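Long-range contacts in tyrosine phosphatase (Orf virus, PDB 5NCR), which acts as a homodimeric tyrosine phosphatase of the dual-specificity family with triple substrate specificity, probably including the removal of phosphate from phosphoserine in proteins: residues B[14-19]-B[150-155]; B[22-27]-B[158-163]. The protein carries 2 engineered substitutions. All blocks are in the same frame, centred on the assembly; numbering follows the deposited sequence.

Interaction 1 (B[14-19]-B[150-155])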
loop_
_atom_site.group_PDB
_atom_site.type_symbol
_atom_site.label_atom_id
_atom_site.label_comp_id
_atom_site.label_asym_id
_atom_site.label_seq_id
_atom_site.Cartn_x
_atom_site.Cartn_y
_atom_site.Cartn_z
ATOM N N ARG B 14 5.550 5.357 1.441
ATOM C CA ARG B 14 6.341 4.165 1.158
ATOM C C ARG B 14 5.667 3.309 0.103
ATOM O O ARG B 14 6.381 2.868 -0.802
ATOM C CB ARG B 14 6.607 3.348 2.436
ATOM C CG ARG B 14 7.825 2.459 2.289
ATOM C CD ARG B 14 8.067 1.601 3.513
ATOM N NE ARG B 14 9.038 0.540 3.234
ATOM C CZ ARG B 14 9.453 -0.352 4.127
ATOM N NH1 ARG B 14 8.996 -0.314 5.373
ATOM N NH2 ARG B 14 10.330 -1.285 3.783
ATOM N N CYS B 15 4.319 3.033 0.221
ATOM C CA CYS B 15 3.520 2.294 -0.791
ATOM C C CYS B 15 3.718 2.882 -2.204
ATOM O O CYS B 15 3.702 2.140 -3.191
ATOM C CB CYS B 15 2.037 2.316 -0.441
ATOM S SG CYS B 15 1.546 1.162 0.860
ATOM N N THR B 16 3.850 4.212 -2.292
ATOM C CA THR B 16 3.970 4.932 -3.560
ATOM C C THR B 16 5.428 5.283 -3.943
ATOM O O THR B 16 5.644 6.008 -4.934
ATOM C CB THR B 16 3.044 6.152 -3.553
ATOM O OG1 THR B 16 3.334 6.995 -2.440
ATOM C CG2 THR B 16 1.574 5.777 -3.566
ATOM N N ARG B 17 6.416 4.777 -3.173
ATOM C CA ARG B 17 7.842 4.891 -3.478
ATOM C C ARG B 17 8.083 3.755 -4.504
ATOM O O ARG B 17 8.307 2.599 -4.148
ATOM C CB ARG B 17 8.695 4.703 -2.214
ATOM C CG ARG B 17 10.172 4.992 -2.402
ATOM C CD ARG B 17 10.914 4.905 -1.092
ATOM N NE ARG B 17 12.313 5.311 -1.245
ATOM C CZ ARG B 17 13.345 4.703 -0.667
ATOM N NH1 ARG B 17 13.152 3.639 0.104
ATOM N NH2 ARG B 17 14.578 5.150 -0.862
ATOM N N ALA B 18 7.897 4.091 -5.776
ATOM C CA ALA B 18 7.938 3.160 -6.892
ATOM C C ALA B 18 9.344 2.874 -7.449
ATOM O O ALA B 18 9.501 2.028 -8.341
ATOM C CB ALA B 18 7.007 3.647 -7.989
ATOM N N GLY B 19 10.346 3.551 -6.896
ATOM C CA GLY B 19 11.721 3.397 -7.347
ATOM C C GLY B 19 11.960 4.220 -8.602
ATOM O O GLY B 19 11.131 5.064 -8.963
ATOM N N THR B 150 -4.746 5.122 -7.857
ATOM C CA THR B 150 -4.689 6.232 -8.802
ATOM C C THR B 150 -3.245 6.608 -9.131
ATOM O O THR B 150 -2.942 6.874 -10.283
ATOM C CB THR B 150 -5.499 7.419 -8.262
ATOM O OG1 THR B 150 -6.814 6.940 -7.982
ATOM C CG2 THR B 150 -5.562 8.579 -9.229
ATOM N N TYR B 151 -2.376 6.630 -8.116
ATOM C CA TYR B 151 -0.963 6.938 -8.277
ATOM C C TYR B 151 -0.318 5.931 -9.265
ATOM O O TYR B 151 0.388 6.345 -10.186
ATOM C CB TYR B 151 -0.238 6.878 -6.917
ATOM C CG TYR B 151 1.236 7.123 -7.099
ATOM C CD1 TYR B 151 1.724 8.406 -7.306
ATOM C CD2 TYR B 151 2.130 6.059 -7.196
ATOM C CE1 TYR B 151 3.072 8.633 -7.568
ATOM C CE2 TYR B 151 3.481 6.275 -7.449
ATOM C CZ TYR B 151 3.943 7.562 -7.647
ATOM O OH TYR B 151 5.272 7.792 -7.875
ATOM N N TYR B 152 -0.540 4.627 -9.035
ATOM C CA TYR B 152 0.028 3.564 -9.881
ATOM C C TYR B 152 -0.638 3.505 -11.249
ATOM O O TYR B 152 0.027 3.199 -12.226
ATOM C CB TYR B 152 0.049 2.218 -9.168
ATOM C CG TYR B 152 1.250 2.138 -8.248
ATOM C CD1 TYR B 152 2.546 2.118 -8.761
ATOM C CD2 TYR B 152 1.098 2.157 -6.867
ATOM C CE1 TYR B 152 3.658 2.115 -7.925
ATOM C CE2 TYR B 152 2.205 2.141 -6.019
ATOM C CZ TYR B 152 3.489 2.110 -6.557
ATOM O OH TYR B 152 4.612 2.141 -5.767
ATOM N N GLU B 153 -1.919 3.905 -11.329
ATOM C CA GLU B 153 -2.648 3.943 -12.598
ATOM C C GLU B 153 -2.036 5.007 -13.526
ATOM O O GLU B 153 -1.732 4.702 -14.688
ATOM C CB GLU B 153 -4.132 4.210 -12.321
ATOM C CG GLU B 153 -5.079 4.074 -13.504
ATOM C CD GLU B 153 -6.531 3.901 -13.076
ATOM O OE1 GLU B 153 -7.402 4.588 -13.660
ATOM O OE2 GLU B 153 -6.799 3.096 -12.148
ATOM N N ILE B 154 -1.795 6.232 -13.009
ATOM C CA ILE B 154 -1.219 7.339 -13.780
ATOM C C ILE B 154 0.248 7.050 -14.078
ATOM O O ILE B 154 0.680 7.265 -15.214
ATOM C CB ILE B 154 -1.461 8.744 -13.112
ATOM C CG1 ILE B 154 -2.977 9.008 -12.977
ATOM C CG2 ILE B 154 -0.758 9.873 -13.943
ATOM C CD1 ILE B 154 -3.375 10.143 -12.008
ATOM N N ARG B 155 0.998 6.533 -13.082
ATOM C CA ARG B 155 2.409 6.188 -13.276
ATOM C C ARG B 155 2.572 5.095 -14.346
ATOM O O ARG B 155 3.556 5.114 -15.077
ATOM C CB ARG B 155 3.088 5.745 -11.979
ATOM C CG ARG B 155 4.588 5.945 -11.986
ATOM C CD ARG B 155 5.181 5.536 -10.664
ATOM N NE ARG B 155 6.619 5.813 -10.598
ATOM C CZ ARG B 155 7.576 4.966 -10.976
ATOM N NH1 ARG B 155 7.262 3.764 -11.447
ATOM N NH2 ARG B 155 8.856 5.307 -10.859
HETATM O O HOH W 1 7.715 7.114 -6.653
#
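Tyr152 gives its phenol hydrogen to the carbonyl oxygen of Cys15, with OH and O 2.7 Å apart. The donor lies in the carbonyl plane on a lone pair, and the C=O...OH angle is 139°. The accepting oxygen lies in the plane of the phenol ring, at its edge, as expected for an in-plane phenol hydrogen. Tyr151 meets the next residue differently: Thr16 CB stands over one face of its ring, 4.0 Å from the centroid and displaced toward the rim, a CH-pi contact that Thr16 CG2 extends to CD2 and CG. CG of Tyr151 is anti to the backbone N (chi1 177°) and that of Tyr152 to the carbonyl carbon (chi1 -81°), which starts the two rings toward different parts of 14-19. Tyr151 CD2 rests over the centre of the neighbouring Tyr152 ring.

This is a helix terminus docked on a helix flank. Helix 7-15 ends where Thr16 leaves helical geometry, against helix 140-158 of the phosphatase domain. Cys15 forms the interchain disulfide with Cys15 of the second subunit, and Arg14 of that subunit makes a cation-pi contact with Tyr152, which places the junction at the dimer interface.

Beyond the turn centred on Arg17, water 1 accepts from Ala18 N and hydrogen-bonds Tyr151 OH at 2.8 Å. Ala18 CB lies over the centre of the Arg155 guanidinium face, 3.3 Å from CZ. Arg155 NE is salt-bridged to Glu163; Arg155 NH2 also approaches Gly19 O to 3.0 Å, at too poor an angle for a hydrogen bond.

Interaction 2 (B[22-27]-B[158-163])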
loop_
_atom_site.group_PDB
_atom_site.type_symbol
_atom_site.label_atom_id
_atom_site.label_comp_id
_atom_site.label_asym_id
_atom_site.label_seq_id
_atom_site.Cartn_x
_atom_site.Cartn_y
_atom_site.Cartn_z
ATOM N N LEU B 22 11.048 3.608 -15.262
ATOM C CA LEU B 22 11.517 2.679 -16.289
ATOM C C LEU B 22 11.091 3.149 -17.694
ATOM O O LEU B 22 11.435 2.522 -18.692
ATOM C CB LEU B 22 11.120 1.227 -15.974
ATOM C CG LEU B 22 11.608 0.715 -14.585
ATOM C CD1 LEU B 22 11.076 -0.660 -14.276
ATOM C CD2 LEU B 22 13.115 0.740 -14.473
ATOM N N ALA B 23 10.383 4.294 -17.744
ATOM C CA ALA B 23 9.967 5.023 -18.949
ATOM C C ALA B 23 9.719 6.474 -18.557
ATOM O O ALA B 23 9.425 6.748 -17.394
ATOM C CB ALA B 23 8.712 4.421 -19.556
ATOM N N LEU B 24 9.903 7.404 -19.492
ATOM C CA LEU B 24 9.644 8.814 -19.219
ATOM C C LEU B 24 8.390 9.237 -19.975
ATOM O O LEU B 24 8.078 8.601 -20.990
ATOM C CB LEU B 24 10.854 9.710 -19.554
ATOM C CG LEU B 24 12.073 9.619 -18.595
ATOM C CD1 LEU B 24 13.075 10.714 -18.896
ATOM C CD2 LEU B 24 11.649 9.688 -17.099
ATOM N N PRO B 25 7.620 10.240 -19.480
ATOM C CA PRO B 25 6.411 10.661 -20.209
ATOM C C PRO B 25 6.703 11.000 -21.670
ATOM O O PRO B 25 7.724 11.618 -21.966
ATOM C CB PRO B 25 5.946 11.894 -19.432
ATOM C CG PRO B 25 6.492 11.721 -18.089
ATOM C CD PRO B 25 7.817 11.070 -18.272
ATOM N N SER B 26 5.850 10.475 -22.567
ATOM C CA SER B 26 5.905 10.659 -24.002
ATOM C C SER B 26 4.460 10.928 -24.389
ATOM O O SER B 26 3.620 10.013 -24.409
ATOM C CB SER B 26 6.426 9.420 -24.718
ATOM O OG SER B 26 6.220 9.592 -26.112
ATOM N N GLY B 27 4.181 12.214 -24.461
ATOM C CA GLY B 27 2.896 12.772 -24.840
ATOM C C GLY B 27 2.085 13.240 -23.655
ATOM O O GLY B 27 2.305 12.781 -22.524
ATOM N N ARG B 158 2.400 7.018 -17.695
ATOM C CA ARG B 158 3.414 8.051 -17.869
ATOM C C ARG B 158 4.849 7.631 -17.589
ATOM O O ARG B 158 5.771 8.365 -17.955
ATOM C CB ARG B 158 3.022 9.263 -17.017
ATOM C CG ARG B 158 1.767 9.875 -17.622
ATOM C CD ARG B 158 1.398 11.220 -17.108
ATOM N NE ARG B 158 2.418 12.248 -17.316
ATOM C CZ ARG B 158 2.622 12.940 -18.433
ATOM N NH1 ARG B 158 1.932 12.661 -19.537
ATOM N NH2 ARG B 158 3.545 13.890 -18.468
ATOM N N GLY B 159 5.031 6.487 -16.935
ATOM C CA GLY B 159 6.352 5.953 -16.603
ATOM C C GLY B 159 6.942 6.609 -15.380
ATOM O O GLY B 159 7.401 5.920 -14.470
ATOM N N ALA B 160 6.999 7.953 -15.385
ATOM C CA ALA B 160 7.472 8.749 -14.264
ATOM C C ALA B 160 6.347 9.672 -13.902
ATOM O O ALA B 160 5.795 10.355 -14.781
ATOM C CB ALA B 160 8.690 9.551 -14.653
ATOM N N PHE B 161 5.987 9.683 -12.615
ATOM C CA PHE B 161 4.882 10.498 -12.134
ATOM C C PHE B 161 5.022 10.729 -10.654
ATOM O O PHE B 161 5.039 9.764 -9.895
ATOM C CB PHE B 161 3.525 9.809 -12.462
ATOM C CG PHE B 161 2.316 10.464 -11.820
ATOM C CD1 PHE B 161 1.823 11.670 -12.297
ATOM C CD2 PHE B 161 1.655 9.848 -10.756
ATOM C CE1 PHE B 161 0.706 12.276 -11.698
ATOM C CE2 PHE B 161 0.526 10.438 -10.175
ATOM C CZ PHE B 161 0.070 11.658 -10.633
ATOM N N LEU B 162 5.108 11.992 -10.237
ATOM C CA LEU B 162 5.137 12.357 -8.824
ATOM C C LEU B 162 6.166 11.560 -8.002
ATOM O O LEU B 162 5.846 10.920 -6.999
ATOM C CB LEU B 162 3.700 12.212 -8.298
ATOM C CG LEU B 162 3.321 12.796 -6.941
ATOM C CD1 LEU B 162 3.781 14.242 -6.766
ATOM C CD2 LEU B 162 1.843 12.646 -6.743
ATOM N N GLU B 163 7.400 11.573 -8.482
ATOM C CA GLU B 163 8.536 10.884 -7.890
ATOM C C GLU B 163 8.989 11.638 -6.648
ATOM O O GLU B 163 9.456 11.030 -5.684
ATOM C CB GLU B 163 9.683 10.753 -8.930
ATOM C CG GLU B 163 9.250 10.135 -10.266
ATOM C CD GLU B 163 8.685 8.733 -10.174
ATOM O OE1 GLU B 163 9.220 7.951 -9.364
ATOM O OE2 GLU B 163 7.696 8.424 -10.877
HETATM O O HOH W 2 8.445 3.267 -14.542
HETATM O O HOH W 3 4.252 14.643 -21.046
#
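Pro25 sets CB over one face of the Arg158 guanidinium, within 3.3 Å of NH2 and nearer the rim than the centre. The arginine chain bends at chi3 (60°), which swings NE out of the extended line; chi4 (82°) then places CZ. NH1 reaches Gly27 O at 3.0 Å, through a bond bent at the hydrogen (137°) and tilted from the guanidinium plane. Water 3, in that plane, accepts from NH2 at 2.8 Å and donates to the same Gly27 oxygen.

Farther along 158-163, Ala160 CB meets Leu24 CD2 at 3.8 Å and Pro25 CD slightly farther off. Gly159, with positive phi just after helix 140-158, has no side chain to keep Ala23 O away, and its CA makes a CH...O contact with that oxygen at 3.3 Å. Water 2 links Leu22 N to Gly159 O.

Arg158 also donates to Thr29 OG1 and to Gly115 O, the latter in the stretch that corresponds to the phosphate-binding signature loop of this family. One guanidinium thus gathers carbonyl, hydroxyl and water oxygens at its N-H groups while Pro25 CB sits over a face, and so joins the loop before strand 29-30 to the signature loop.

Overall arrangement
From the N terminus, the chain leaves helix 7-15 and at once makes interaction 1, whose partner on helix 140-158 lies more than 130 residues ahead. Interaction 2 follows in the loop leading to strand 29-30 and finds its partner at and just past the end of that same helix. The segments alternate along the sequence, so the two large loops cross, and the N-terminal segments run in the same order as the helix and the turn they meet. Their centres are 11 Å apart, and a probable hydrogen bond from Tyr151 OH to Phe161 O joins them directly. Interaction 1 ties the end of helix 7-15, which carries the interchain disulfide, to helix 140-158; interaction 2 ties the entry to the sheet to the linker before helix 165-177.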